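Local atomic coordinates of heat-inducible transcription repressor HrcA (Thermotoga maritima, PDB entry 1STZ), a protein that probably represses class I heat shock genes, the grpE-dnaK-dnaJ and groELS operons, by binding DNA and so prevents their induction. Residues 238-243 against 248-253; 132-137 against 252-257; 273-278 against 308-313; 125-130 against 302-307. All coordinates share one frame; numbering follows the deposited sequence.

Interaction 1 (238-243 against 248-253); sequences NLLKDE and EDIRNL
I250 and L253 of helix 247-256 pack on L239 and L240 at the end of helix 236-241. The I250 branch that matters is CG1: it lies anti to the carbonyl carbon (chi1 -64°) and the chain then runs on extended, which carries CD1 out to the neighbouring helix. There CD1 meets two different groups, the backbone O of L239 at 3.6 Å and CD2 of L240 at 3.7 Å. The side chains of L240 and I250 cross at about a right angle and touch through these methyls. CB of L239 is farther from the same I250 methyl, at 4.2 Å. L239 turns its own CD1 to CD1 of L253, 3.9 Å away, again with the two side chains roughly perpendicular. CG of L253 lies broadly anti to its backbone N (chi1 -152°), which brings CD1 to the leucine. On the helix itself, NH1 of R251 makes a weak hydrogen bond and salt bridge to E248 OE1 (3.3 Å), which lies at the guanidinium edge and in its plane. R251 NE is bonded to the carbonyl O of L240 of the second subunit, whose L240 also packs on L240 and I250. Two short consecutive helices thus run antiparallel as a helical hairpin, joined by a short connection, and form part of a subunit interface.

Interaction 2 (132-137 against 252-257); sequences EGYVLI and NLLEEV
Y134 on strand 134-138 lies against L253 and L254, two consecutive residues of helix 247-256. CG of Y134 stands anti to the backbone N (chi1 -178°), which sends the ring away from the strand to the helix. Ring atom CD1 is 3.7 Å from CD1 of L253, and the two side chains slide past each other in opposite directions. Farther out, CD2 of L254 approaches obliquely by the phenol end, 3.7 Å from OH and 4.0 Å from CZ. Two residues along the strand, L136 meets V257 tip to tip. Its CD1 abuts both valine methyls, 3.5 Å from CG1, tighter than usual, and 3.7 Å from CG2. Replacing Y134 by an alanine is likely to open a gap between strand and helix and strip L253 CD1 and L254 CD2 of the ring they rest against. Outside this first shell, Y134 and L136 are fixed by backbone hydrogen bonds to F307 and Y305 of the adjacent strand, and the F307 side chain touches L253 and V257. E237 of the second subunit packs on L254. Chemically the contact is apolar, so close fit and burial, without directional bonds, hold the helix to this face of the sheet.

Interaction 3 (273-278 against 308-313); sequences VRIGRE and TSKVTK
K310 meets I275 and G276 where two strands of the five-stranded antiparallel sheet end, 299-309 and the outermost 272-275; strand 287-296 runs between them and hydrogen-bonds to both. At T308, still in the strand, OG1 donates to the backbone O of S309 at 2.8 Å, coming from above the carbonyl plane. S309 then starts an ST turn: its OG accepts from the backbone N of V311 at 3.0 Å, and T244 OG1 is a further partner of that hydroxyl. The chain leaves the strand here, and K310 points toward strand 272-275. CG of K310 is held between its backbone N and carbonyl carbon (chi1 65°), and beyond it the chain is fully extended. CB touches CG2 of I275 at 4.2 Å, the two side chains crossing obliquely, while NZ passes 4.2 Å from CA of G276. That residue has positive phi, which suits glycine, and a CB there would press on the ammonium. NZ finds its charge partner in D81 of helix 81-94, with E285 O as a second acceptor; D81 also receives the backbone N of R277, so one carboxylate ties both segments to that helix. V311 follows and packs on Y30 of helix 17-33. T312 OG1 bonds to N317, and K313 occupies the N-cap position of helix 314-334. In the 273-278 segment, E278 folds back over its own strand end, and its OE2 accepts from the backbone N of I275 at 2.8 Å, nearly straight at 169° and from above the carboxylate plane.

Interaction 4 (125-130 against 302-307); sequences NLLARL and GSVYLF
Backbone hydrogen bonds of 3.0 Å, R129 N to N125 O and L130 N to L126 O, keep regular the turn of helix 116-131 from which L127 reaches V304 and L306 of strand 299-309. The backbone O of L127 is itself hydrogen-bonded to T131 OG1 near the end of the helix. L127 divides its two methyls between the strand residues. CD1 meets CG1 of V304 at 4.1 Å, tip to tip, and CD2 lies 4.1 Å from CG of L306, a branch point and not a methyl. V304 offers CG1 because that branch is anti to its backbone N (chi1 -177°). The strand alternates: V304 and L306 turn to the helix, whereas Y305 between them points away and bonds through OH to L263 O. V135 of the adjoining strand touches both L127 and L306, and V320 and F321 of helix 314-334 close in on L127. L126, R129 and L130 pack on L182 of the third subunit. Helices 116-131 and 314-334 laid on one face of an antiparallel sheet make an alpha/beta layer, consistent with the GAF-like family of this domain.

From the N terminus, helix 116-131 opens interaction 4 and the next strand, 134-138, opens interaction 2. Interaction 1 opens with 238-243 and closes first, after a short connection, on helix 247-256. Interaction 2 closes on the same helix, with N252 and L253 common to both, so its long loop encloses the opening of interaction 1. Both lie within the still longer loop of interaction 4. Interaction 3 opens at 273-278, after these two have closed; interaction 4 then closes at 302-307 and interaction 3 at the directly following 308-313, so the two loops cross. Together they attach helices to the two faces of one sheet and tie its edge strand to the end of strand 299-309.

Interaction 1 (238-243 against 248-253)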
# COMPACT_ATOMS: atom_id res chain seq x y z
N ASN A 238 16.91 6.53 -7.75
CA ASN A 238 17.41 6.54 -6.37
C ASN A 238 18.91 6.77 -6.30
O ASN A 238 19.39 7.46 -5.43
CB ASN A 238 17.07 5.23 -5.66
CG ASN A 238 15.58 4.94 -5.62
OD1 ASN A 238 14.78 5.84 -5.39
ND2 ASN A 238 15.19 3.69 -5.84
N LEU A 239 19.66 6.18 -7.22
CA LEU A 239 21.11 6.37 -7.23
C LEU A 239 21.52 7.82 -7.48
O LEU A 239 22.52 8.29 -6.92
CB LEU A 239 21.77 5.47 -8.27
CG LEU A 239 21.55 3.99 -8.01
CD1 LEU A 239 22.37 3.18 -9.00
CD2 LEU A 239 21.85 3.62 -6.55
N LEU A 240 20.73 8.52 -8.29
CA LEU A 240 20.96 9.94 -8.58
C LEU A 240 20.62 10.89 -7.43
O LEU A 240 21.12 12.02 -7.40
CB LEU A 240 20.15 10.36 -9.80
CG LEU A 240 20.31 9.55 -11.08
CD1 LEU A 240 19.22 9.96 -12.04
CD2 LEU A 240 21.67 9.79 -11.67
N LYS A 241 19.75 10.47 -6.52
CA LYS A 241 19.40 11.32 -5.37
C LYS A 241 20.39 11.17 -4.23
O LYS A 241 20.41 11.97 -3.30
CB LYS A 241 18.00 10.98 -4.85
CG LYS A 241 16.88 11.58 -5.63
CD LYS A 241 16.55 12.99 -5.16
CE LYS A 241 15.11 13.35 -5.48
NZ LYS A 241 14.50 12.35 -6.40
N ASP A 242 21.21 10.13 -4.30
CA ASP A 242 22.17 9.81 -3.25
C ASP A 242 23.50 10.59 -3.35
O ASP A 242 24.34 10.32 -4.22
CB ASP A 242 22.43 8.31 -3.29
CG ASP A 242 23.07 7.81 -2.05
OD1 ASP A 242 23.78 8.62 -1.40
OD2 ASP A 242 22.93 6.62 -1.64
N GLU A 243 23.69 11.51 -2.41
CA GLU A 243 24.80 12.46 -2.44
C GLU A 243 26.17 11.80 -2.31
O GLU A 243 27.17 12.41 -2.65
CB GLU A 243 24.65 13.52 -1.33
CG GLU A 243 24.96 14.94 -1.79
CD GLU A 243 26.43 15.36 -1.61
OE1 GLU A 243 27.10 14.95 -0.62
OE2 GLU A 243 26.92 16.14 -2.46
N GLU A 248 30.25 9.35 -12.27
CA GLU A 248 31.12 8.25 -12.69
C GLU A 248 30.80 6.92 -11.99
O GLU A 248 30.80 5.89 -12.63
CB GLU A 248 32.62 8.61 -12.54
CG GLU A 248 33.48 8.25 -13.76
CD GLU A 248 33.54 9.32 -14.84
OE1 GLU A 248 32.71 9.28 -15.80
OE2 GLU A 248 34.46 10.20 -14.75
N ASP A 249 30.52 6.93 -10.69
CA ASP A 249 30.11 5.71 -10.01
C ASP A 249 28.92 5.10 -10.74
O ASP A 249 28.89 3.89 -10.99
CB ASP A 249 29.69 5.94 -8.56
CG ASP A 249 30.85 6.37 -7.65
OD1 ASP A 249 32.02 5.95 -7.88
OD2 ASP A 249 30.66 7.12 -6.66
N ILE A 250 27.95 5.94 -11.09
CA ILE A 250 26.71 5.47 -11.68
C ILE A 250 26.90 4.94 -13.11
O ILE A 250 26.38 3.87 -13.44
CB ILE A 250 25.62 6.56 -11.62
CG1 ILE A 250 25.28 6.88 -10.16
CG2 ILE A 250 24.36 6.09 -12.33
CD1 ILE A 250 24.51 8.17 -9.96
N ARG A 251 27.64 5.67 -13.93
CA ARG A 251 28.02 5.18 -15.25
C ARG A 251 28.76 3.84 -15.11
O ARG A 251 28.49 2.91 -15.85
CB ARG A 251 28.93 6.16 -15.96
CG ARG A 251 28.26 7.41 -16.44
CD ARG A 251 29.25 8.45 -16.91
NE ARG A 251 28.59 9.54 -17.61
CZ ARG A 251 29.13 10.73 -17.83
NH1 ARG A 251 30.37 11.00 -17.46
NH2 ARG A 251 28.44 11.65 -18.48
N ASN A 252 29.66 3.73 -14.14
CA ASN A 252 30.41 2.48 -13.93
C ASN A 252 29.47 1.33 -13.63
O ASN A 252 29.65 0.24 -14.14
CB ASN A 252 31.45 2.60 -12.82
CG ASN A 252 32.64 3.47 -13.23
OD1 ASN A 252 32.91 3.65 -14.40
ND2 ASN A 252 33.34 4.00 -12.23
N LEU A 253 28.46 1.57 -12.82
CA LEU A 253 27.53 0.53 -12.45
C LEU A 253 26.75 0.05 -13.67
O LEU A 253 26.64 -1.15 -13.92
CB LEU A 253 26.56 1.03 -11.40
CG LEU A 253 25.90 0.10 -10.37
CD1 LEU A 253 24.45 0.24 -10.43
CD2 LEU A 253 26.32 -1.35 -10.46

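Interaction 2 (132-137 against 252-257)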
# COMPACT_ATOMS: atom_id res chain seq x y z
N GLU A 132 15.86 2.75 -1.38
CA GLU A 132 16.50 3.77 -2.20
C GLU A 132 17.67 3.19 -2.97
O GLU A 132 18.76 3.78 -3.00
CB GLU A 132 16.96 4.95 -1.32
CG GLU A 132 15.84 5.63 -0.54
CD GLU A 132 16.37 6.49 0.61
OE1 GLU A 132 17.44 6.15 1.19
OE2 GLU A 132 15.72 7.51 0.95
N GLY A 133 17.44 2.04 -3.59
CA GLY A 133 18.46 1.38 -4.40
C GLY A 133 18.08 1.16 -5.85
O GLY A 133 17.02 1.60 -6.34
N TYR A 134 18.99 0.50 -6.55
CA TYR A 134 18.81 0.08 -7.94
C TYR A 134 18.70 -1.43 -7.93
O TYR A 134 19.59 -2.10 -7.44
CB TYR A 134 20.05 0.46 -8.75
CG TYR A 134 20.01 0.12 -10.24
CD1 TYR A 134 20.92 -0.76 -10.80
CD2 TYR A 134 19.09 0.72 -11.08
CE1 TYR A 134 20.91 -1.04 -12.18
CE2 TYR A 134 19.07 0.44 -12.45
CZ TYR A 134 19.98 -0.44 -12.98
OH TYR A 134 19.96 -0.73 -14.33
N VAL A 135 17.62 -1.95 -8.50
CA VAL A 135 17.33 -3.37 -8.52
C VAL A 135 17.41 -3.98 -9.92
O VAL A 135 16.90 -3.40 -10.88
CB VAL A 135 15.95 -3.64 -7.92
CG1 VAL A 135 15.54 -5.11 -8.07
CG2 VAL A 135 15.94 -3.22 -6.48
N LEU A 136 18.08 -5.12 -10.03
CA LEU A 136 18.00 -5.98 -11.21
C LEU A 136 17.39 -7.30 -10.78
O LEU A 136 17.85 -7.89 -9.80
CB LEU A 136 19.38 -6.26 -11.80
CG LEU A 136 20.17 -5.08 -12.34
CD1 LEU A 136 21.47 -5.61 -12.90
CD2 LEU A 136 19.43 -4.27 -13.40
N ILE A 137 16.35 -7.73 -11.47
CA ILE A 137 15.79 -9.07 -11.31
C ILE A 137 15.95 -9.83 -12.62
O ILE A 137 15.43 -9.42 -13.65
CB ILE A 137 14.30 -9.02 -10.95
CG1 ILE A 137 14.09 -8.19 -9.67
CG2 ILE A 137 13.74 -10.43 -10.76
CD1 ILE A 137 12.68 -8.18 -9.17
N ASN A 252 29.66 3.73 -14.14
CA ASN A 252 30.41 2.48 -13.93
C ASN A 252 29.47 1.33 -13.63
O ASN A 252 29.65 0.24 -14.14
CB ASN A 252 31.45 2.60 -12.82
CG ASN A 252 32.64 3.47 -13.23
OD1 ASN A 252 32.91 3.65 -14.40
ND2 ASN A 252 33.34 4.00 -12.23
N LEU A 253 28.46 1.57 -12.82
CA LEU A 253 27.53 0.53 -12.45
C LEU A 253 26.75 0.05 -13.67
O LEU A 253 26.64 -1.15 -13.92
CB LEU A 253 26.56 1.03 -11.40
CG LEU A 253 25.90 0.10 -10.37
CD1 LEU A 253 24.45 0.24 -10.43
CD2 LEU A 253 26.32 -1.35 -10.46
N LEU A 254 26.22 1.01 -14.44
CA LEU A 254 25.37 0.69 -15.58
C LEU A 254 26.17 -0.10 -16.61
O LEU A 254 25.65 -1.00 -17.22
CB LEU A 254 24.81 1.96 -16.21
CG LEU A 254 23.80 2.67 -15.30
CD1 LEU A 254 23.45 4.06 -15.85
CD2 LEU A 254 22.55 1.81 -15.11
N GLU A 255 27.45 0.21 -16.74
CA GLU A 255 28.34 -0.58 -17.58
C GLU A 255 28.59 -2.02 -17.06
O GLU A 255 28.49 -2.98 -17.82
CB GLU A 255 29.65 0.17 -17.81
CG GLU A 255 30.17 0.10 -19.23
CD GLU A 255 29.66 1.22 -20.16
OE1 GLU A 255 30.32 2.30 -20.23
OE2 GLU A 255 28.61 1.01 -20.84
N GLU A 256 28.90 -2.19 -15.77
CA GLU A 256 29.38 -3.48 -15.25
C GLU A 256 28.27 -4.50 -15.08
O GLU A 256 28.47 -5.70 -15.17
CB GLU A 256 30.09 -3.27 -13.92
CG GLU A 256 31.37 -2.46 -14.03
CD GLU A 256 32.36 -3.04 -15.03
OE1 GLU A 256 32.70 -4.22 -14.90
OE2 GLU A 256 32.79 -2.31 -15.96
N VAL A 257 27.09 -3.98 -14.80
CA VAL A 257 25.87 -4.72 -14.65
C VAL A 257 25.44 -5.50 -15.92
O VAL A 257 24.65 -6.44 -15.82
CB VAL A 257 24.80 -3.67 -14.19
CG1 VAL A 257 23.55 -3.71 -14.97
CG2 VAL A 257 24.62 -3.75 -12.67

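Interaction 3 (273-278 against 308-313)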
# COMPACT_ATOMS: atom_id res chain seq x y z
N VAL A 273 25.59 -9.96 1.28
CA VAL A 273 25.96 -8.63 0.83
C VAL A 273 27.45 -8.59 0.51
O VAL A 273 28.24 -9.25 1.15
CB VAL A 273 25.58 -7.53 1.89
CG1 VAL A 273 26.52 -7.57 3.11
CG2 VAL A 273 25.60 -6.17 1.26
N ARG A 274 27.81 -7.87 -0.54
CA ARG A 274 29.20 -7.58 -0.87
C ARG A 274 29.36 -6.07 -0.77
O ARG A 274 28.67 -5.33 -1.45
CB ARG A 274 29.55 -8.08 -2.27
CG ARG A 274 29.66 -9.61 -2.29
CD ARG A 274 30.05 -10.16 -3.64
NE ARG A 274 30.26 -11.60 -3.62
CZ ARG A 274 31.34 -12.21 -3.16
NH1 ARG A 274 32.39 -11.54 -2.68
NH2 ARG A 274 31.38 -13.53 -3.20
N ILE A 275 30.24 -5.63 0.13
CA ILE A 275 30.46 -4.22 0.44
C ILE A 275 31.79 -3.78 -0.14
O ILE A 275 32.82 -4.39 0.11
CB ILE A 275 30.42 -4.01 2.00
CG1 ILE A 275 29.05 -4.37 2.55
CG2 ILE A 275 30.75 -2.58 2.37
CD1 ILE A 275 29.02 -4.64 4.04
N GLY A 276 31.75 -2.71 -0.93
CA GLY A 276 32.95 -2.08 -1.46
C GLY A 276 33.93 -3.02 -2.17
O GLY A 276 33.62 -3.60 -3.20
N ARG A 277 35.10 -3.19 -1.59
CA ARG A 277 36.11 -4.07 -2.16
C ARG A 277 35.66 -5.53 -2.33
O ARG A 277 36.22 -6.27 -3.14
CB ARG A 277 37.42 -4.01 -1.37
CG ARG A 277 37.28 -3.89 0.15
CD ARG A 277 36.80 -5.16 0.84
NE ARG A 277 36.85 -5.07 2.31
CZ ARG A 277 37.93 -5.24 3.06
NH1 ARG A 277 39.13 -5.50 2.50
NH2 ARG A 277 37.82 -5.14 4.38
N GLU A 278 34.66 -5.95 -1.56
CA GLU A 278 34.14 -7.32 -1.64
C GLU A 278 33.50 -7.61 -3.02
O GLU A 278 33.43 -8.75 -3.44
CB GLU A 278 33.17 -7.62 -0.50
CG GLU A 278 33.79 -7.60 0.91
CD GLU A 278 32.73 -7.59 2.03
OE1 GLU A 278 33.10 -7.56 3.23
OE2 GLU A 278 31.52 -7.61 1.72
N THR A 308 23.16 -0.29 -3.79
CA THR A 308 23.03 1.01 -3.16
C THR A 308 24.40 1.56 -2.95
O THR A 308 25.39 0.86 -3.12
CB THR A 308 22.35 0.88 -1.76
OG1 THR A 308 23.11 0.00 -0.92
CG2 THR A 308 20.97 0.21 -1.85
N SER A 309 24.49 2.81 -2.54
CA SER A 309 25.68 3.26 -1.84
C SER A 309 25.98 2.32 -0.66
O SER A 309 25.07 1.78 -0.03
CB SER A 309 25.51 4.66 -1.31
OG SER A 309 26.64 5.03 -0.55
N LYS A 310 27.26 2.13 -0.37
CA LYS A 310 27.67 1.37 0.82
C LYS A 310 27.40 2.14 2.11
O LYS A 310 27.48 1.56 3.19
CB LYS A 310 29.14 0.92 0.75
CG LYS A 310 30.17 2.01 0.74
CD LYS A 310 31.56 1.37 0.62
CE LYS A 310 32.67 2.41 0.37
NZ LYS A 310 33.96 1.71 0.13
N VAL A 311 27.13 3.44 1.98
CA VAL A 311 26.62 4.26 3.07
C VAL A 311 25.11 4.16 3.06
O VAL A 311 24.41 5.00 2.48
CB VAL A 311 27.09 5.74 2.97
CG1 VAL A 311 26.73 6.49 4.25
CG2 VAL A 311 28.60 5.83 2.69
N THR A 312 24.59 3.11 3.68
CA THR A 312 23.17 2.79 3.59
C THR A 312 22.69 2.07 4.84
O THR A 312 23.50 1.59 5.64
CB THR A 312 22.92 1.92 2.32
OG1 THR A 312 21.52 1.68 2.12
CG2 THR A 312 23.53 0.52 2.45
N LYS A 313 21.39 2.00 5.00
CA LYS A 313 20.80 1.33 6.15
C LYS A 313 20.75 -0.18 5.93
O LYS A 313 19.76 -0.69 5.41
CB LYS A 313 19.40 1.89 6.39
CG LYS A 313 19.40 3.38 6.77
CD LYS A 313 17.99 3.90 6.99
CE LYS A 313 17.96 5.15 7.87
NZ LYS A 313 16.55 5.61 8.11

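Interaction 4 (125-130 against 302-307)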
# COMPACT_ATOMS: atom_id res chain seq x y z
N ASN A 125 10.12 -2.87 -8.03
CA ASN A 125 9.77 -1.52 -7.72
C ASN A 125 9.56 -1.25 -6.23
O ASN A 125 9.95 -0.18 -5.74
CB ASN A 125 8.60 -1.07 -8.58
CG ASN A 125 9.05 -0.75 -10.02
OD1 ASN A 125 9.67 0.28 -10.28
ND2 ASN A 125 8.78 -1.67 -10.95
N LEU A 126 8.98 -2.20 -5.50
CA LEU A 126 8.80 -2.02 -4.06
C LEU A 126 10.18 -2.09 -3.35
O LEU A 126 10.46 -1.31 -2.45
CB LEU A 126 7.86 -3.07 -3.48
CG LEU A 126 7.58 -2.89 -1.98
CD1 LEU A 126 6.84 -1.59 -1.70
CD2 LEU A 126 6.75 -4.05 -1.43
N LEU A 127 10.99 -3.04 -3.77
CA LEU A 127 12.33 -3.22 -3.25
C LEU A 127 13.19 -1.96 -3.47
O LEU A 127 13.84 -1.49 -2.55
CB LEU A 127 13.00 -4.43 -3.93
CG LEU A 127 14.02 -5.33 -3.22
CD1 LEU A 127 14.97 -6.01 -4.21
CD2 LEU A 127 14.79 -4.70 -2.13
N ALA A 128 13.20 -1.43 -4.69
CA ALA A 128 13.93 -0.21 -5.04
C ALA A 128 13.45 0.98 -4.22
O ALA A 128 14.25 1.75 -3.68
CB ALA A 128 13.77 0.11 -6.53
N ARG A 129 12.14 1.14 -4.14
CA ARG A 129 11.56 2.25 -3.40
C ARG A 129 11.90 2.26 -1.91
O ARG A 129 12.28 3.29 -1.37
CB ARG A 129 10.05 2.26 -3.56
CG ARG A 129 9.40 3.42 -2.88
CD ARG A 129 8.03 3.74 -3.42
NE ARG A 129 7.17 2.57 -3.44
CZ ARG A 129 5.84 2.61 -3.55
NH1 ARG A 129 5.20 3.78 -3.63
NH2 ARG A 129 5.14 1.48 -3.58
N LEU A 130 11.78 1.11 -1.26
CA LEU A 130 11.95 1.01 0.19
C LEU A 130 13.41 1.07 0.64
O LEU A 130 13.68 1.36 1.79
CB LEU A 130 11.34 -0.30 0.69
CG LEU A 130 9.84 -0.49 0.50
CD1 LEU A 130 9.39 -1.73 1.24
CD2 LEU A 130 9.05 0.74 0.93
N GLY A 302 15.90 -17.45 -11.03
CA GLY A 302 16.74 -16.30 -11.35
C GLY A 302 17.38 -15.67 -10.11
O GLY A 302 17.03 -15.99 -8.98
N SER A 303 18.33 -14.78 -10.35
CA SER A 303 18.95 -13.99 -9.31
C SER A 303 18.35 -12.57 -9.22
O SER A 303 17.84 -12.01 -10.20
CB SER A 303 20.45 -13.92 -9.56
OG SER A 303 20.99 -15.23 -9.51
N VAL A 304 18.41 -12.01 -8.01
CA VAL A 304 18.01 -10.64 -7.71
C VAL A 304 19.20 -9.89 -7.13
O VAL A 304 19.92 -10.43 -6.30
CB VAL A 304 16.88 -10.61 -6.68
CG1 VAL A 304 16.41 -9.19 -6.40
CG2 VAL A 304 15.71 -11.47 -7.14
N TYR A 305 19.38 -8.65 -7.56
CA TYR A 305 20.47 -7.78 -7.12
C TYR A 305 19.92 -6.44 -6.68
O TYR A 305 19.12 -5.84 -7.39
CB TYR A 305 21.47 -7.56 -8.25
CG TYR A 305 22.05 -8.83 -8.80
CD1 TYR A 305 21.39 -9.52 -9.80
CD2 TYR A 305 23.25 -9.33 -8.34
CE1 TYR A 305 21.93 -10.69 -10.33
CE2 TYR A 305 23.78 -10.49 -8.84
CZ TYR A 305 23.12 -11.17 -9.84
OH TYR A 305 23.66 -12.32 -10.37
N LEU A 306 20.35 -5.98 -5.50
CA LEU A 306 20.09 -4.63 -5.00
C LEU A 306 21.43 -3.89 -4.84
O LEU A 306 22.27 -4.27 -4.02
CB LEU A 306 19.45 -4.74 -3.63
CG LEU A 306 18.63 -3.61 -3.00
CD1 LEU A 306 18.97 -3.43 -1.55
CD2 LEU A 306 18.65 -2.29 -3.74
N PHE A 307 21.60 -2.81 -5.58
CA PHE A 307 22.78 -1.98 -5.49
C PHE A 307 22.39 -0.68 -4.80
O PHE A 307 21.43 -0.05 -5.18
CB PHE A 307 23.32 -1.66 -6.88
CG PHE A 307 23.84 -2.84 -7.62
CD1 PHE A 307 23.03 -3.53 -8.50
CD2 PHE A 307 25.16 -3.24 -7.48
CE1 PHE A 307 23.52 -4.63 -9.22
CE2 PHE A 307 25.64 -4.32 -8.17
CZ PHE A 307 24.81 -5.02 -9.04